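PDB 5GWA: beta-lactamase from Serratia marcescens, which hydrolyses beta-lactam antibiotics as an extended-spectrum class A enzyme and is inhibited by avibactam. Local coordinates for the (2S,5R)-1-formyl-5-[(sulfooxy)amino]piperidine-2-carboxamide site. Numbering follows the deposited sequence. Chains: chain A/B, Beta-lactamase.

The (2S,5R)-1-formyl-5-[(sulfooxy)amino]piperidine-2-carboxamide site. Residues chain A 46-47, 50, 84, 111, 113, 147, 151, 197, 201, 215-218; chain B 81-82. With NXL ((2S,5R)-1-formyl-5-[(sulfooxy)amino]piperidine-2-carboxamide), chain C.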
loop_
_atom_site.group_PDB
_atom_site.type_symbol
_atom_site.label_atom_id
_atom_site.label_comp_id
_atom_site.label_asym_id
_atom_site.label_seq_id
_atom_site.Cartn_x
_atom_site.Cartn_y
_atom_site.Cartn_z
ATOM N N GLN A 46 4.420 -7.159 -12.555
ATOM C CA GLN A 46 3.875 -6.667 -11.278
ATOM C C GLN A 46 2.479 -7.249 -11.101
ATOM O O GLN A 46 2.302 -8.449 -11.345
ATOM C CB GLN A 46 3.888 -5.167 -11.247
ATOM C CG GLN A 46 5.224 -4.570 -10.906
ATOM C CD GLN A 46 5.616 -4.793 -9.466
ATOM O OE1 GLN A 46 4.865 -5.354 -8.672
ATOM N NE2 GLN A 46 6.859 -4.389 -9.123
ATOM N N SER A 47 1.486 -6.433 -10.798
ATOM C CA SER A 47 0.200 -6.970 -10.354
ATOM C C SER A 47 -0.599 -7.637 -11.466
ATOM O O SER A 47 -1.574 -8.331 -11.149
ATOM C CB SER A 47 -0.698 -5.912 -9.719
ATOM O OG SER A 47 -0.236 -5.480 -8.436
ATOM N N LYS A 50 -1.746 -11.332 -11.192
ATOM C CA LYS A 50 -2.872 -11.764 -10.355
ATOM C C LYS A 50 -3.984 -12.344 -11.239
ATOM O O LYS A 50 -4.850 -13.082 -10.752
ATOM C CB LYS A 50 -3.388 -10.622 -9.486
ATOM C CG LYS A 50 -2.355 -10.199 -8.438
ATOM C CD LYS A 50 -2.686 -8.847 -7.821
ATOM C CE LYS A 50 -1.559 -8.398 -6.915
ATOM N NZ LYS A 50 -1.886 -7.125 -6.227
ATOM N N TRP A 84 0.208 -2.418 -0.416
ATOM C CA TRP A 84 -1.120 -2.023 -0.842
ATOM C C TRP A 84 -2.142 -3.097 -0.492
ATOM O O TRP A 84 -2.037 -4.230 -0.964
ATOM C CB TRP A 84 -1.115 -1.750 -2.341
ATOM C CG TRP A 84 -2.488 -1.602 -2.945
ATOM C CD1 TRP A 84 -3.222 -2.599 -3.528
ATOM C CD2 TRP A 84 -3.274 -0.408 -3.073
ATOM N NE1 TRP A 84 -4.406 -2.106 -4.008
ATOM C CE2 TRP A 84 -4.469 -0.756 -3.738
ATOM C CE3 TRP A 84 -3.067 0.933 -2.739
ATOM C CZ2 TRP A 84 -5.437 0.170 -4.068
ATOM C CZ3 TRP A 84 -4.069 1.831 -2.978
ATOM C CH2 TRP A 84 -5.268 1.449 -3.614
ATOM N N SER A 111 -6.653 -5.125 -6.723
ATOM C CA SER A 111 -5.226 -5.441 -6.686
ATOM C C SER A 111 -4.647 -5.607 -5.300
ATOM O O SER A 111 -3.481 -5.295 -5.069
ATOM C CB SER A 111 -4.431 -4.421 -7.475
ATOM O OG SER A 111 -3.306 -5.051 -8.093
ATOM N N ASN A 113 -2.545 -6.858 -2.391
ATOM C CA ASN A 113 -1.320 -7.674 -2.358
ATOM C C ASN A 113 -1.387 -8.795 -1.338
ATOM O O ASN A 113 -0.785 -9.854 -1.556
ATOM C CB ASN A 113 -0.103 -6.804 -2.114
ATOM C CG ASN A 113 0.346 -6.062 -3.360
ATOM O OD1 ASN A 113 0.074 -6.468 -4.467
ATOM N ND2 ASN A 113 1.105 -4.992 -3.163
ATOM N N GLU A 147 4.090 -11.368 -3.833
ATOM C CA GLU A 147 4.176 -9.939 -3.590
ATOM C C GLU A 147 5.135 -9.622 -2.467
ATOM O O GLU A 147 5.920 -8.681 -2.590
ATOM C CB GLU A 147 2.787 -9.336 -3.310
ATOM C CG GLU A 147 1.949 -9.231 -4.579
ATOM C CD GLU A 147 2.377 -8.131 -5.521
ATOM O OE1 GLU A 147 3.143 -7.223 -5.104
ATOM O OE2 GLU A 147 1.895 -8.070 -6.690
ATOM N N HIS A 151 8.565 -7.207 -2.752
ATOM C CA HIS A 151 8.746 -5.989 -1.938
ATOM C C HIS A 151 10.057 -6.032 -1.154
ATOM O O HIS A 151 10.454 -5.015 -0.571
ATOM C CB HIS A 151 7.556 -5.814 -0.978
ATOM C CG HIS A 151 6.325 -5.295 -1.641
ATOM N ND1 HIS A 151 5.611 -6.016 -2.581
ATOM C CD2 HIS A 151 5.669 -4.117 -1.495
ATOM C CE1 HIS A 151 4.582 -5.297 -2.998
ATOM N NE2 HIS A 151 4.605 -4.133 -2.362
ATOM N N THR A 197 -9.000 -0.098 -10.569
ATOM C CA THR A 197 -7.657 0.467 -10.725
ATOM C C THR A 197 -7.417 0.884 -12.156
ATOM O O THR A 197 -8.101 0.484 -13.069
ATOM C CB THR A 197 -6.578 -0.531 -10.266
ATOM O OG1 THR A 197 -6.624 -1.708 -11.095
ATOM C CG2 THR A 197 -6.838 -0.938 -8.832
ATOM N N ARG A 201 -5.686 4.243 -17.826
ATOM C CA ARG A 201 -4.785 3.397 -18.618
ATOM C C ARG A 201 -5.513 2.900 -19.850
ATOM O O ARG A 201 -5.888 3.714 -20.666
ATOM C CB ARG A 201 -4.151 2.313 -17.726
ATOM C CG ARG A 201 -3.334 2.907 -16.591
ATOM C CD ARG A 201 -2.556 1.890 -15.779
ATOM N NE ARG A 201 -1.924 2.509 -14.615
ATOM C CZ ARG A 201 -1.045 1.903 -13.821
ATOM N NH1 ARG A 201 -0.682 0.652 -14.035
ATOM N NH2 ARG A 201 -0.570 2.535 -12.781
ATOM N N LYS A 215 -6.696 -5.953 -15.851
ATOM C CA LYS A 215 -5.900 -6.015 -14.629
ATOM C C LYS A 215 -4.636 -5.168 -14.822
ATOM O O LYS A 215 -3.939 -5.280 -15.822
ATOM C CB LYS A 215 -5.476 -7.461 -14.332
ATOM C CG LYS A 215 -4.625 -7.600 -13.071
ATOM C CD LYS A 215 -5.467 -7.466 -11.802
ATOM C CE LYS A 215 -4.669 -7.114 -10.551
ATOM N NZ LYS A 215 -4.272 -5.686 -10.578
ATOM N N THR A 216 -4.396 -4.290 -13.878
ATOM C CA THR A 216 -3.297 -3.323 -13.975
ATOM C C THR A 216 -2.066 -3.851 -13.225
ATOM O O THR A 216 -2.122 -4.825 -12.453
ATOM C CB THR A 216 -3.754 -2.003 -13.309
ATOM O OG1 THR A 216 -4.283 -2.310 -12.031
ATOM C CG2 THR A 216 -4.806 -1.341 -14.129
ATOM N N GLY A 217 -0.935 -3.164 -13.390
ATOM C CA GLY A 217 0.214 -3.381 -12.491
ATOM C C GLY A 217 1.091 -2.158 -12.493
ATOM O O GLY A 217 1.167 -1.459 -13.527
ATOM N N SER A 218 1.779 -1.964 -11.380
ATOM C CA SER A 218 2.633 -0.773 -11.216
ATOM C C SER A 218 3.833 -1.171 -10.364
ATOM O O SER A 218 3.729 -2.042 -9.501
ATOM C CB SER A 218 1.831 0.340 -10.549
ATOM O OG SER A 218 0.629 0.652 -11.232
ATOM N N PRO B 81 -0.051 4.937 -7.047
ATOM C CA PRO B 81 -0.495 3.545 -6.842
ATOM C C PRO B 81 0.351 2.600 -5.966
ATOM O O PRO B 81 -0.236 1.715 -5.329
ATOM C CB PRO B 81 -0.553 2.984 -8.269
ATOM C CG PRO B 81 0.434 3.815 -9.025
ATOM C CD PRO B 81 0.254 5.197 -8.465
ATOM N N ASN B 82 1.672 2.729 -5.954
ATOM C CA ASN B 82 2.543 1.757 -5.250
ATOM C C ASN B 82 2.842 2.177 -3.835
ATOM O O ASN B 82 3.982 2.087 -3.359
ATOM C CB ASN B 82 3.908 1.630 -5.904
ATOM C CG ASN B 82 3.824 1.489 -7.376
ATOM O OD1 ASN B 82 3.861 0.379 -7.889
ATOM N ND2 ASN B 82 3.814 2.617 -8.081
HETATM O OAC NXL C . 1.206 -4.057 -9.477
HETATM C CAN NXL C . 0.539 -4.293 -8.476
HETATM N N NXL C . 0.622 -3.672 -7.387
HETATM C CAJ NXL C . -0.397 -3.797 -6.366
HETATM C CA NXL C . 1.671 -2.677 -7.208
HETATM C C NXL C . 2.686 -2.998 -6.166
HETATM O O NXL C . 2.559 -3.951 -5.420
HETATM N NAA NXL C . 3.654 -2.088 -6.026
HETATM C CB NXL C . 1.030 -1.344 -6.917
HETATM C CAH NXL C . -0.051 -1.420 -5.865
HETATM C CAO NXL C . -1.100 -2.471 -6.203
HETATM N NAK NXL C . -1.981 -2.187 -7.354
HETATM O OAL NXL C . -1.525 -1.338 -8.251
HETATM S SAR NXL C . -2.148 -1.466 -9.645
HETATM O OAD NXL C . -3.166 -0.463 -9.650
HETATM O OAE NXL C . -1.324 -1.126 -10.752
HETATM O OAG NXL C . -2.389 -3.071 -9.817
#
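NXL CAO, in the inhibitor's piperidine ring, lies over the five-membered ring of A:Trp84, 3.8 Å from its centroid, a CH-pi contact. CG anti to the backbone N (chi1 168°) brings the indole over the ligand, and chi2 -94° turns its face to it; A:Ser111 C lies in plane at its edge, as A:Glu147 OE1 does at the A:His151 ring. The A:Arg201 guanidinium works by its edge, NH2 donating in plane to A:Ser218 OG while NH1 reaches A:Gly217 O. Likewise in its own amide plane, A:Asn113 ND2 gives a nearly straight bond (163° at H) to NXL O, the carboxamide oxygen. The avibactam is ring-opened and covalently bound: A:Ser47 OG, the class A nucleophile, lies 1.4 Å from carbamoyl carbon NXL CAN. Carbonyl oxygen NXL OAC occupies the oxyanion hole, gripped by backbone amides A:Ser47 N at 2.7 Å and A:Ser218 N at 2.9 Å. A:Lys50 NZ, on a chain extended beyond CG, bonds A:Ser47 OG, A:Ser111 OG and A:Asn113 OD1, tying the nucleophile to its neighbours. The sulfate is held by A:Ser111 OG to NXL OAG (2.8 Å) and A:Ser218 OG to NXL OAE (2.7 Å). The A:Lys215 ammonium, its NZ 3.3 Å from NXL OAG, and A:Arg201 NH1 across a longer salt bridge to NXL OAE probably offset its negative charge. From chain B, poorly ordered B:Asn82 accepts from NXL NAA through an in-plane OD1 lone pair, perhaps reflecting crystal packing. In this catalytic pocket, with SXXK and KTG motifs, avibactam carbamoylates the serine and blocks beta-lactam hydrolysis.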